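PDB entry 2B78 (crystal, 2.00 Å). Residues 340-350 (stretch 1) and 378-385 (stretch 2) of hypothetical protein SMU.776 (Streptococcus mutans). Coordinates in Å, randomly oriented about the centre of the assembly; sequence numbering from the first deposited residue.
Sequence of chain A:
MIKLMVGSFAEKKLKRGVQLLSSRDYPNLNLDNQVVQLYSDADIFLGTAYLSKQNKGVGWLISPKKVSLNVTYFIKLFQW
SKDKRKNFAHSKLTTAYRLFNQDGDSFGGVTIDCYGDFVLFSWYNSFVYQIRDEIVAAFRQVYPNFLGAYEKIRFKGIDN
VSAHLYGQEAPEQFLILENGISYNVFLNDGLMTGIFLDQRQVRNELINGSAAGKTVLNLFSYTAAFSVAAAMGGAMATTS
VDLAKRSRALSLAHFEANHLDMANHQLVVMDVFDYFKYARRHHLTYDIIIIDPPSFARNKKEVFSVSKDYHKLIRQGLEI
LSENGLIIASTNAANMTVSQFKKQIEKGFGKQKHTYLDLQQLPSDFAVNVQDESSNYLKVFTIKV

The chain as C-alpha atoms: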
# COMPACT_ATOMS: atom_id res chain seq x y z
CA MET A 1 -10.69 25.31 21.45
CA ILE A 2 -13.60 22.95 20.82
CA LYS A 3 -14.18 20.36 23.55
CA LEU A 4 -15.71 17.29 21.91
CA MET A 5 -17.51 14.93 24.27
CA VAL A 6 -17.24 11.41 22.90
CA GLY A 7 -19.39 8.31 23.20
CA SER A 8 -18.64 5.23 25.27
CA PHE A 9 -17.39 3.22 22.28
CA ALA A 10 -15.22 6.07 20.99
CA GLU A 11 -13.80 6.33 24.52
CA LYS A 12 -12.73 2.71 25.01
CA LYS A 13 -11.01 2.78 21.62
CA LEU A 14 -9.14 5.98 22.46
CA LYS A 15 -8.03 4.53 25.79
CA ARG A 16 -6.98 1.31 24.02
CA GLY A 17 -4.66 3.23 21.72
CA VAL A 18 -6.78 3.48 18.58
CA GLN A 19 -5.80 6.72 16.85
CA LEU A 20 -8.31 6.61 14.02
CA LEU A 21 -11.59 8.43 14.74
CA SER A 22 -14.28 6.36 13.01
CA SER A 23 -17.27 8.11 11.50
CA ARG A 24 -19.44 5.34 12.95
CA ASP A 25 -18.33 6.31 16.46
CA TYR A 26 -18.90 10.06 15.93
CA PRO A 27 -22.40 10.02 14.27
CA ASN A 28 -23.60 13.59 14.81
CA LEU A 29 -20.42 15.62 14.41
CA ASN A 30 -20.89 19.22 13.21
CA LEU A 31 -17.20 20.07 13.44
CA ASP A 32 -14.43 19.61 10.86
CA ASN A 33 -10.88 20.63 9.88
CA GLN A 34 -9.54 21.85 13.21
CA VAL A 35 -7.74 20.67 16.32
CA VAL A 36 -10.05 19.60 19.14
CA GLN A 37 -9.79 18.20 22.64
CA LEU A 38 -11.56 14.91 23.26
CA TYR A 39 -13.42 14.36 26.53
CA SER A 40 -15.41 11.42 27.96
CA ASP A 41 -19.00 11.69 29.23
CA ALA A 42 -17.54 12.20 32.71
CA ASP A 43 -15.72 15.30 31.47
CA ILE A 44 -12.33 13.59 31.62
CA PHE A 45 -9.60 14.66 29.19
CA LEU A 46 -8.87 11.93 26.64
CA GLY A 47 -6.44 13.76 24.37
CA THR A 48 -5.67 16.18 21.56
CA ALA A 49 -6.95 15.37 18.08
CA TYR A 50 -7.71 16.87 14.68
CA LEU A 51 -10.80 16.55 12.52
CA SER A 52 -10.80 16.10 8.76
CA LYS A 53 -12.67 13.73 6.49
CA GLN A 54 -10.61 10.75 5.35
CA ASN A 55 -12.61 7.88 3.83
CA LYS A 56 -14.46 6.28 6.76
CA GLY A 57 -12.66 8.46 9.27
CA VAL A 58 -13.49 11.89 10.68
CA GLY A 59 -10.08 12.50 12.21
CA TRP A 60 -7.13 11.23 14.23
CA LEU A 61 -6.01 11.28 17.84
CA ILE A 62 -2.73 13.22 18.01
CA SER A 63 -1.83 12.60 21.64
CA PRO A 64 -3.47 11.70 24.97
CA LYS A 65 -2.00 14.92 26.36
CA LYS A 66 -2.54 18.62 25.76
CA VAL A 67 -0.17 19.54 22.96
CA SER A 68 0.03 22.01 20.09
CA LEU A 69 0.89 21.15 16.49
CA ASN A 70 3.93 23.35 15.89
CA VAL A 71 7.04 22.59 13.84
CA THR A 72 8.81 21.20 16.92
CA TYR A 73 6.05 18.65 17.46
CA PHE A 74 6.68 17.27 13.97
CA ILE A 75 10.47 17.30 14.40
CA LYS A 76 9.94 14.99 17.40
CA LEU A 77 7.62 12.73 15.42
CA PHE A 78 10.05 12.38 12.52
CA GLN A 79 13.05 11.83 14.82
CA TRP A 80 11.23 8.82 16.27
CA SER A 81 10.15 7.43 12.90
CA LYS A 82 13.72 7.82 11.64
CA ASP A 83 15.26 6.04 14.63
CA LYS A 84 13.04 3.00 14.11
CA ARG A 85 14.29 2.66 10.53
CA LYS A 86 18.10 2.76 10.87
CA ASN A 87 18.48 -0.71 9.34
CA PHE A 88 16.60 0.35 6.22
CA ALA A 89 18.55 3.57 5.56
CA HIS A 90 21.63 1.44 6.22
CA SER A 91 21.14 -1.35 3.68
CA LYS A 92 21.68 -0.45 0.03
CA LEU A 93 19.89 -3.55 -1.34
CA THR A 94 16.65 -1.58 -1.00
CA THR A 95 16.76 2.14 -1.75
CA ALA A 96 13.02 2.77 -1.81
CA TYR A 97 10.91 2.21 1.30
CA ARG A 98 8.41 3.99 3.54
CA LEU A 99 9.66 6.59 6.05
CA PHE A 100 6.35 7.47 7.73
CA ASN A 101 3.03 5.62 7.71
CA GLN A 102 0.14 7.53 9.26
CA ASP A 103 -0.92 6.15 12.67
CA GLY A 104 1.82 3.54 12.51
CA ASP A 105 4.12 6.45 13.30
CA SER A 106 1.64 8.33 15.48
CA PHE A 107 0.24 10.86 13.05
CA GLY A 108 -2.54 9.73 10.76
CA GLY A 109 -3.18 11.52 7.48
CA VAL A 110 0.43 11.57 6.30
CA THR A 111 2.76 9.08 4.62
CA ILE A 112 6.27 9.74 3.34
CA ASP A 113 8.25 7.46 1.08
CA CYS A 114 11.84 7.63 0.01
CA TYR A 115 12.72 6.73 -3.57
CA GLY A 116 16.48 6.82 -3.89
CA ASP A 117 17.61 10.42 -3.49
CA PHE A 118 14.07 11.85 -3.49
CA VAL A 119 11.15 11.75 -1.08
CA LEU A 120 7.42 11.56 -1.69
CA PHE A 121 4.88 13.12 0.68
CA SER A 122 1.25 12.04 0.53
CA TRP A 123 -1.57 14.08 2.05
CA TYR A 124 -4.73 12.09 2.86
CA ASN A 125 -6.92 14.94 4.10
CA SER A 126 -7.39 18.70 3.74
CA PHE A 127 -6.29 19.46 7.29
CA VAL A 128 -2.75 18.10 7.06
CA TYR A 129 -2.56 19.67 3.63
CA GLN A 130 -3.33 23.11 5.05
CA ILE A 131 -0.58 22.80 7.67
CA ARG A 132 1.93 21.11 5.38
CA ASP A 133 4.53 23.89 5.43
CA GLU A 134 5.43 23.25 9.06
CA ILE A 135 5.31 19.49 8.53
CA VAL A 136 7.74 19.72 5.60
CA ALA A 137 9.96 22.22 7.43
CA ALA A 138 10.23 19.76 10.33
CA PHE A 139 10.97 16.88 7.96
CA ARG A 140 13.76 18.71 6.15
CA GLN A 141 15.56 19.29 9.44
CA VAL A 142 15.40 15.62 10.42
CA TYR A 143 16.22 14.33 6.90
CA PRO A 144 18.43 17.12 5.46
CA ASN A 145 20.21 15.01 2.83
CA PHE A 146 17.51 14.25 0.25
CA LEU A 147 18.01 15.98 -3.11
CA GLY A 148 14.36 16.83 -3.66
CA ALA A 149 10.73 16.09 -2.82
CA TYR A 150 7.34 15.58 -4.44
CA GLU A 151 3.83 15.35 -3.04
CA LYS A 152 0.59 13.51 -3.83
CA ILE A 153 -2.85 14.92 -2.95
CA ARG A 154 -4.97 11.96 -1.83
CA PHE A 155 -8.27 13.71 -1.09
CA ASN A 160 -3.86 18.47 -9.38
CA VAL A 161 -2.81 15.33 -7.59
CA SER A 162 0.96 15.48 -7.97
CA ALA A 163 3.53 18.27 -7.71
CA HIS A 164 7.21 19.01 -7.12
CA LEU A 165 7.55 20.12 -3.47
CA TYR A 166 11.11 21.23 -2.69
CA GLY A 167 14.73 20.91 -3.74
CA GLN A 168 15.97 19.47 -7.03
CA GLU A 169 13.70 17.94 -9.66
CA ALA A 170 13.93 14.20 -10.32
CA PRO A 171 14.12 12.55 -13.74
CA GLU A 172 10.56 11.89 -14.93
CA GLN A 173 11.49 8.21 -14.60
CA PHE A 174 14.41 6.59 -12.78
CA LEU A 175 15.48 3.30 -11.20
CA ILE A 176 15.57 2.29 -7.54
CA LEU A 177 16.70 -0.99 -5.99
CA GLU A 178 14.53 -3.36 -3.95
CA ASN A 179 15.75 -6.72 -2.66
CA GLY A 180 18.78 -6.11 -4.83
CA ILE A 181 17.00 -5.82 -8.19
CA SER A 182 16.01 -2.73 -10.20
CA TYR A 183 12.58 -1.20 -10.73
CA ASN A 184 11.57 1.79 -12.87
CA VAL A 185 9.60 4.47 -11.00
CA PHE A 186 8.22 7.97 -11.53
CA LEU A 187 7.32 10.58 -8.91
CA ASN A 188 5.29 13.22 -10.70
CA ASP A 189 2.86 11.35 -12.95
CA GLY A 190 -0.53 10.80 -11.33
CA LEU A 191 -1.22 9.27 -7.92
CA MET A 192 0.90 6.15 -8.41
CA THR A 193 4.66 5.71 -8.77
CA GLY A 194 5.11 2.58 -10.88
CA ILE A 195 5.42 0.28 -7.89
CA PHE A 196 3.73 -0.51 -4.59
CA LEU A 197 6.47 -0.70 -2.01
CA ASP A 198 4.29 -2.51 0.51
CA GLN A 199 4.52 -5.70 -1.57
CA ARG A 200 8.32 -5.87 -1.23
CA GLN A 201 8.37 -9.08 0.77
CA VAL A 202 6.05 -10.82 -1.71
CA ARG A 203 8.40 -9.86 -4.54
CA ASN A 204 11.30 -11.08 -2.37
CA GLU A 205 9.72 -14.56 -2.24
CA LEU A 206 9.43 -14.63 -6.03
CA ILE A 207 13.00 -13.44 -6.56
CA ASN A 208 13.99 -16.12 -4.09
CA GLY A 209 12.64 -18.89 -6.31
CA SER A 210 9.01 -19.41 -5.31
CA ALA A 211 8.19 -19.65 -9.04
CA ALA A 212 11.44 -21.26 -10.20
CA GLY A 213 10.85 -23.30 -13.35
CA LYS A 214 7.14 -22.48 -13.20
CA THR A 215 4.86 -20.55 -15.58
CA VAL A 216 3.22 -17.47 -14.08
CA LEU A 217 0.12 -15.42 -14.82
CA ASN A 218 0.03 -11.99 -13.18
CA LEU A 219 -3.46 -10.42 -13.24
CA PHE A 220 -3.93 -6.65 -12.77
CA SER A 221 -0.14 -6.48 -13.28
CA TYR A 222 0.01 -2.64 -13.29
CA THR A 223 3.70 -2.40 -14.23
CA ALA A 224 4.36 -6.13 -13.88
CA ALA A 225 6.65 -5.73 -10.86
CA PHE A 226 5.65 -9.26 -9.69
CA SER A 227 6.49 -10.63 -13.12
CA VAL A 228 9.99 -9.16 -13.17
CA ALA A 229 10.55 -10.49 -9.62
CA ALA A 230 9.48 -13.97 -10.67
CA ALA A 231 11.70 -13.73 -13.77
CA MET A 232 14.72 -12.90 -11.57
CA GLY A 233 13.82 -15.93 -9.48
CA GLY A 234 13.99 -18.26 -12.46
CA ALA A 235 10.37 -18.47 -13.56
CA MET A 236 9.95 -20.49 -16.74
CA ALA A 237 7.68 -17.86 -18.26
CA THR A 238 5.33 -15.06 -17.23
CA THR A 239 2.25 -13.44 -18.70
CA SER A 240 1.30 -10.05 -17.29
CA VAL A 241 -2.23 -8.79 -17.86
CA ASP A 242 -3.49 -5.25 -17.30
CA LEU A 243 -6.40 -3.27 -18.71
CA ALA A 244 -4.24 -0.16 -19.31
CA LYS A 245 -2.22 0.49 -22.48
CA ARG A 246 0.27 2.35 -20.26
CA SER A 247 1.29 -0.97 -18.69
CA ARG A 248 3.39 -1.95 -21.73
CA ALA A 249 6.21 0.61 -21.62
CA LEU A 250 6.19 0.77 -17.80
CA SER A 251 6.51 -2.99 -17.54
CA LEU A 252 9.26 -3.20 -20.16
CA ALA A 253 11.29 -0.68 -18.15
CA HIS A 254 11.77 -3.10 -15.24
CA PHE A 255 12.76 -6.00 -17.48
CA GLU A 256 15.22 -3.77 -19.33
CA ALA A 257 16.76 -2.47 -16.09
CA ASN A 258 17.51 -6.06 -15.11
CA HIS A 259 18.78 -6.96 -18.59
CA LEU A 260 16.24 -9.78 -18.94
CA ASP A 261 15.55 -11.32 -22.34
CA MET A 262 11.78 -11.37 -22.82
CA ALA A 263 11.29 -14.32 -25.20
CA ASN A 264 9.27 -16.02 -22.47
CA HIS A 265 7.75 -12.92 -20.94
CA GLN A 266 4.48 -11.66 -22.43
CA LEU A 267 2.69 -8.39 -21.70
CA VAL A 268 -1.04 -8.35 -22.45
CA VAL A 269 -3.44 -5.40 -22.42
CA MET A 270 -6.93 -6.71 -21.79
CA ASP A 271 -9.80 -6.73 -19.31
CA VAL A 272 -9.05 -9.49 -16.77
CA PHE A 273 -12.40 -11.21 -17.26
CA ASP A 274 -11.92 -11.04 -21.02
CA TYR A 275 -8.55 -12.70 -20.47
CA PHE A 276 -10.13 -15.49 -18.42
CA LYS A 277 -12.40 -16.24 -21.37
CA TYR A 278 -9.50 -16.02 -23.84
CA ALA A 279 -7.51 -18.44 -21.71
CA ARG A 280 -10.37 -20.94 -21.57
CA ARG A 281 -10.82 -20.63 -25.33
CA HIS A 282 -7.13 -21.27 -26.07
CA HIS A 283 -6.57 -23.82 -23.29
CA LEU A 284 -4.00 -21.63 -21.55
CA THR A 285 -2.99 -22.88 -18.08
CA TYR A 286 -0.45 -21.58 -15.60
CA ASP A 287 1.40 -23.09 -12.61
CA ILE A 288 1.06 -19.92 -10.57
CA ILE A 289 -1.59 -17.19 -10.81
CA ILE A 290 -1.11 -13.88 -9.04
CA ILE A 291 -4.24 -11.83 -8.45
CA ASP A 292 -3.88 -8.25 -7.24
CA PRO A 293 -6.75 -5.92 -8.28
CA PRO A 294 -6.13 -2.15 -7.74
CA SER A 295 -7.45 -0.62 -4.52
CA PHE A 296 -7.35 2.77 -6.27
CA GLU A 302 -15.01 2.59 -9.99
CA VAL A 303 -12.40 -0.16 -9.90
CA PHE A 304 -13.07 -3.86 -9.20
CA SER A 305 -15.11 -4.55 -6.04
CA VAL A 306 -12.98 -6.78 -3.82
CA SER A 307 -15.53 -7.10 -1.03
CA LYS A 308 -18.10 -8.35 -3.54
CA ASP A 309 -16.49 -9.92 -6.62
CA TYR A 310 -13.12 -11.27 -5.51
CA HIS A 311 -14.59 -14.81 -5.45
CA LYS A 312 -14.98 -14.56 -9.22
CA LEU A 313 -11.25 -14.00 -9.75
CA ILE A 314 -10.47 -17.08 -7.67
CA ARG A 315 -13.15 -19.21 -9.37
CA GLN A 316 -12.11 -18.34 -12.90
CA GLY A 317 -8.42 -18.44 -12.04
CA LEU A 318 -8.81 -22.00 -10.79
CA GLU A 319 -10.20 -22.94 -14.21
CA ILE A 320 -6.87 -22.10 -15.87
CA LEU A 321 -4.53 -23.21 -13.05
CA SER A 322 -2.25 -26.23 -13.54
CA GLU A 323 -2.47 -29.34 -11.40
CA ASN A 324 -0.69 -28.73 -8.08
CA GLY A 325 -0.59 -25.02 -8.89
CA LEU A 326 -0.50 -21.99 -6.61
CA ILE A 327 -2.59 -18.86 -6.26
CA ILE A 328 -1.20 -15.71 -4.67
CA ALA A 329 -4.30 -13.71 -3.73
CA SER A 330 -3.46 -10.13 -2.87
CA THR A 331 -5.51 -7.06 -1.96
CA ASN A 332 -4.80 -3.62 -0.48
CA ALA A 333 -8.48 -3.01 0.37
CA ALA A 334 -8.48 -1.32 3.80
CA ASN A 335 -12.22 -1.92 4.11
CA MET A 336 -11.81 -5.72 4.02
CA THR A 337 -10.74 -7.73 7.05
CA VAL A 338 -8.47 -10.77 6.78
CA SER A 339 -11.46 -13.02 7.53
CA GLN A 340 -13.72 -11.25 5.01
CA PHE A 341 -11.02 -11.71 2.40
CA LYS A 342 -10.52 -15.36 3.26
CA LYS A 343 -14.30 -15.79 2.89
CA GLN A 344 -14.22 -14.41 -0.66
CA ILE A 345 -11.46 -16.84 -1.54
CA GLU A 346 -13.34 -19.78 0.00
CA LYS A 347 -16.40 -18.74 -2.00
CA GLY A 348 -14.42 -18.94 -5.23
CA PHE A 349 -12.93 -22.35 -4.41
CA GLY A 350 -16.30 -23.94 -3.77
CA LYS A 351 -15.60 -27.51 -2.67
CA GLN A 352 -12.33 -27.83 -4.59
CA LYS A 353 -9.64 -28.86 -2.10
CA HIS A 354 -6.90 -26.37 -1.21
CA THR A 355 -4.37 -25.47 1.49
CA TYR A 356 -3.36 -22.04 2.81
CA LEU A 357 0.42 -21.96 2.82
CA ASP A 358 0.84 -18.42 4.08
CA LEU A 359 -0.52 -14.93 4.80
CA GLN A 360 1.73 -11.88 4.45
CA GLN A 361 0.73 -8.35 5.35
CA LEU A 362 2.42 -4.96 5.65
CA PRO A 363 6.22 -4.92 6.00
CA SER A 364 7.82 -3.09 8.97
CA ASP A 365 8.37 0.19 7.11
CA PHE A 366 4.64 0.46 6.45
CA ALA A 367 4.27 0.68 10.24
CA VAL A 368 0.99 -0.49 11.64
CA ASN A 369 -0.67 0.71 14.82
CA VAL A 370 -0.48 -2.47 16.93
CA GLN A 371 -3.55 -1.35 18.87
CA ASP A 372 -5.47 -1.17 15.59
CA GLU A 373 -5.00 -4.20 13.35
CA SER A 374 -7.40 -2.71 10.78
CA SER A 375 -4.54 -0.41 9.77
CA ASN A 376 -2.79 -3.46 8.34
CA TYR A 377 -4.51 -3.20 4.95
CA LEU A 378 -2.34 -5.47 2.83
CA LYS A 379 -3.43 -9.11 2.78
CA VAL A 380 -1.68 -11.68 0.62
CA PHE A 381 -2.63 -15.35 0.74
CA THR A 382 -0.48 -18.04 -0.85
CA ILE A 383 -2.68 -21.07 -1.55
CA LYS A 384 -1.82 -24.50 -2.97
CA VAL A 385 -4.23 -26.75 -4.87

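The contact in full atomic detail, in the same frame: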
# COMPACT_ATOMS: atom_id res chain seq x y z
N GLN A 340 -12.81 -11.56 6.12
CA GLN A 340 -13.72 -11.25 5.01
C GLN A 340 -13.08 -11.64 3.69
O GLN A 340 -13.75 -12.14 2.78
CB GLN A 340 -14.02 -9.76 4.96
CG GLN A 340 -15.17 -9.30 5.82
CD GLN A 340 -15.43 -7.82 5.64
OE1 GLN A 340 -14.56 -6.99 5.94
NE2 GLN A 340 -16.62 -7.47 5.16
N PHE A 341 -11.78 -11.40 3.60
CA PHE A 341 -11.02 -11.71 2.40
C PHE A 341 -10.96 -13.21 2.23
O PHE A 341 -11.24 -13.74 1.15
CB PHE A 341 -9.60 -11.12 2.51
CG PHE A 341 -8.78 -11.26 1.25
CD1 PHE A 341 -9.35 -11.07 -0.00
CD2 PHE A 341 -7.42 -11.56 1.33
CE1 PHE A 341 -8.58 -11.19 -1.16
CE2 PHE A 341 -6.64 -11.68 0.17
CZ PHE A 341 -7.23 -11.49 -1.08
N LYS A 342 -10.61 -13.91 3.30
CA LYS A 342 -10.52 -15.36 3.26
C LYS A 342 -11.86 -15.95 2.82
O LYS A 342 -11.90 -16.95 2.11
CB LYS A 342 -10.12 -15.89 4.63
CG LYS A 342 -9.60 -17.32 4.62
CD LYS A 342 -8.94 -17.62 5.95
CE LYS A 342 -8.27 -18.98 5.95
NZ LYS A 342 -7.54 -19.20 7.22
N LYS A 343 -12.96 -15.32 3.24
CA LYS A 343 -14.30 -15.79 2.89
C LYS A 343 -14.61 -15.66 1.40
O LYS A 343 -15.35 -16.47 0.83
CB LYS A 343 -15.37 -15.04 3.70
CG LYS A 343 -15.51 -15.53 5.15
CD LYS A 343 -16.74 -14.91 5.82
CE LYS A 343 -16.95 -15.44 7.23
NZ LYS A 343 -15.85 -15.07 8.17
N GLN A 344 -14.03 -14.64 0.77
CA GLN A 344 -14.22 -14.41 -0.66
C GLN A 344 -13.45 -15.47 -1.42
O GLN A 344 -13.89 -15.95 -2.47
CB GLN A 344 -13.70 -13.02 -1.03
CG GLN A 344 -14.73 -11.93 -0.84
CD GLN A 344 -15.89 -12.10 -1.81
OE1 GLN A 344 -15.72 -12.00 -3.02
NE2 GLN A 344 -17.08 -12.37 -1.27
N ILE A 345 -12.28 -15.83 -0.90
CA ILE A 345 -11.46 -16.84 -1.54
C ILE A 345 -12.16 -18.20 -1.42
O ILE A 345 -12.29 -18.93 -2.41
CB ILE A 345 -10.06 -16.90 -0.88
CG1 ILE A 345 -9.33 -15.56 -1.11
CG2 ILE A 345 -9.25 -18.04 -1.45
CD1 ILE A 345 -7.97 -15.46 -0.45
N GLU A 346 -12.64 -18.52 -0.21
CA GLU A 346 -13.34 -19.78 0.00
C GLU A 346 -14.54 -19.89 -0.93
O GLU A 346 -14.82 -20.97 -1.46
CB GLU A 346 -13.81 -19.90 1.45
CG GLU A 346 -12.67 -20.09 2.43
CD GLU A 346 -11.85 -21.32 2.11
OE1 GLU A 346 -12.32 -22.44 2.38
OE2 GLU A 346 -10.73 -21.18 1.57
N LYS A 347 -15.23 -18.77 -1.13
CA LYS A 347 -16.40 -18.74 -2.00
C LYS A 347 -16.01 -19.12 -3.43
O LYS A 347 -16.73 -19.86 -4.10
CB LYS A 347 -17.04 -17.34 -1.97
CG LYS A 347 -18.40 -17.26 -2.64
CD LYS A 347 -19.00 -15.87 -2.52
CE LYS A 347 -20.30 -15.75 -3.33
NZ LYS A 347 -20.95 -14.41 -3.18
N GLY A 348 -14.87 -18.62 -3.89
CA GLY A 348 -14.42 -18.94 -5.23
C GLY A 348 -13.98 -20.39 -5.41
O GLY A 348 -14.15 -20.97 -6.48
N PHE A 349 -13.39 -20.97 -4.36
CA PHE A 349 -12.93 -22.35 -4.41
C PHE A 349 -14.06 -23.36 -4.41
O PHE A 349 -13.89 -24.48 -4.92
CB PHE A 349 -12.01 -22.65 -3.23
CG PHE A 349 -10.55 -22.47 -3.53
CD1 PHE A 349 -9.84 -23.47 -4.17
CD2 PHE A 349 -9.90 -21.30 -3.18
CE1 PHE A 349 -8.50 -23.30 -4.47
CE2 PHE A 349 -8.55 -21.12 -3.47
CZ PHE A 349 -7.85 -22.12 -4.11
N GLY A 350 -15.20 -23.00 -3.84
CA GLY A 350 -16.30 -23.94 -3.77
C GLY A 350 -15.80 -25.13 -2.97
O GLY A 350 -15.17 -24.94 -1.93
N LEU A 378 -2.79 -4.51 3.81
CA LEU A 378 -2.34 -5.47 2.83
C LEU A 378 -2.60 -6.89 3.33
O LEU A 378 -2.34 -7.21 4.48
CB LEU A 378 -0.84 -5.29 2.55
CG LEU A 378 -0.15 -6.21 1.55
CD1 LEU A 378 -0.76 -6.04 0.17
CD2 LEU A 378 1.33 -5.88 1.50
N LYS A 379 -3.15 -7.72 2.45
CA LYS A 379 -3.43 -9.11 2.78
C LYS A 379 -3.05 -9.94 1.57
O LYS A 379 -3.60 -9.74 0.48
CB LYS A 379 -4.92 -9.29 3.10
CG LYS A 379 -5.36 -8.62 4.38
CD LYS A 379 -6.86 -8.52 4.47
CE LYS A 379 -7.37 -7.29 3.76
NZ LYS A 379 -6.94 -6.05 4.46
N VAL A 380 -2.10 -10.84 1.73
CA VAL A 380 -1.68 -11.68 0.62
C VAL A 380 -1.67 -13.13 1.07
O VAL A 380 -0.92 -13.50 1.98
CB VAL A 380 -0.27 -11.29 0.11
CG1 VAL A 380 0.06 -12.08 -1.15
CG2 VAL A 380 -0.23 -9.79 -0.18
N PHE A 381 -2.51 -13.93 0.43
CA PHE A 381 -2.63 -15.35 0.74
C PHE A 381 -1.98 -16.20 -0.33
O PHE A 381 -2.25 -16.01 -1.52
CB PHE A 381 -4.10 -15.75 0.85
CG PHE A 381 -4.71 -15.48 2.19
CD1 PHE A 381 -4.27 -16.15 3.32
CD2 PHE A 381 -5.77 -14.58 2.32
CE1 PHE A 381 -4.86 -15.94 4.57
CE2 PHE A 381 -6.38 -14.35 3.56
CZ PHE A 381 -5.92 -15.04 4.69
N THR A 382 -1.12 -17.12 0.08
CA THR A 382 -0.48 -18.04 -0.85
C THR A 382 -1.21 -19.36 -0.61
O THR A 382 -1.16 -19.90 0.49
CB THR A 382 1.03 -18.18 -0.55
OG1 THR A 382 1.69 -16.93 -0.77
CG2 THR A 382 1.65 -19.23 -1.47
N ILE A 383 -1.88 -19.85 -1.64
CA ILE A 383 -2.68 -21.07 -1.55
C ILE A 383 -2.29 -22.15 -2.56
O ILE A 383 -2.13 -21.86 -3.75
CB ILE A 383 -4.17 -20.75 -1.78
CG1 ILE A 383 -4.60 -19.63 -0.83
CG2 ILE A 383 -5.01 -22.00 -1.60
CD1 ILE A 383 -5.91 -18.98 -1.21
N LYS A 384 -2.16 -23.39 -2.09
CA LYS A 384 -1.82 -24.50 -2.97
C LYS A 384 -3.03 -25.38 -3.26
O LYS A 384 -3.86 -25.61 -2.38
CB LYS A 384 -0.73 -25.38 -2.35
CG LYS A 384 -0.35 -26.53 -3.27
CD LYS A 384 0.77 -27.37 -2.71
CE LYS A 384 1.17 -28.43 -3.73
NZ LYS A 384 1.58 -27.81 -5.02
N VAL A 385 -3.12 -25.88 -4.48
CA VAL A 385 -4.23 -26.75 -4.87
C VAL A 385 -3.73 -28.16 -5.18
O VAL A 385 -4.53 -29.11 -5.09
CB VAL A 385 -4.97 -26.21 -6.12
CG1 VAL A 385 -5.22 -24.72 -5.95
CG2 VAL A 385 -4.16 -26.49 -7.37
OXT VAL A 385 -2.54 -28.30 -5.53

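No hydrogen bond joins this helix to this strand; side-chain packing holds them, with axes 10.1 Å apart at closest approach and running the same general way, 38° from parallel. The rule is two periodicities in step. Phe341, Ile345 and Phe349, four residues apart, line one side of the helix; Lys379, Phe381, Ile383 and Val385, two apart, aim their CA-to-CB bonds back at it, while Val380 and Lys384 point away. Together the stretches bury 387 Å², both sides summed. Phe341, Ile345, Phe349, Phe381 and Ile383 are buried, places suited to hydrocarbon side chains with no polar group to satisfy.

At the first end, Phe341 CE2 lies 3.6 Å from the backbone atom Lys379 O. Phe341 CD2 meets Phe381 CD2 at 3.6 Å, at the edge of the Phe381 ring; the two rings are near parallel but slid apart and barely overlap. Ile345 bridges the middle with two branches: CD1 is 3.6 Å from Phe381 CD2, and CG2 is 3.5 Å from Ile383 CD1. Phe349 closes the far end, its CZ 3.8 Å from Ile383 CG2 and its CE1 3.9 Å from Val385 CG1.

Both lysines contribute aliphatic carbons. Partly exposed Lys342 lays its chain beside Phe381 (CD to CZ, 4.2 Å). Buried Lys379 offers CB to Phe341 CD2 at 3.8 Å before its end leads away, NZ hydrogen-bonding just outside the two stretches.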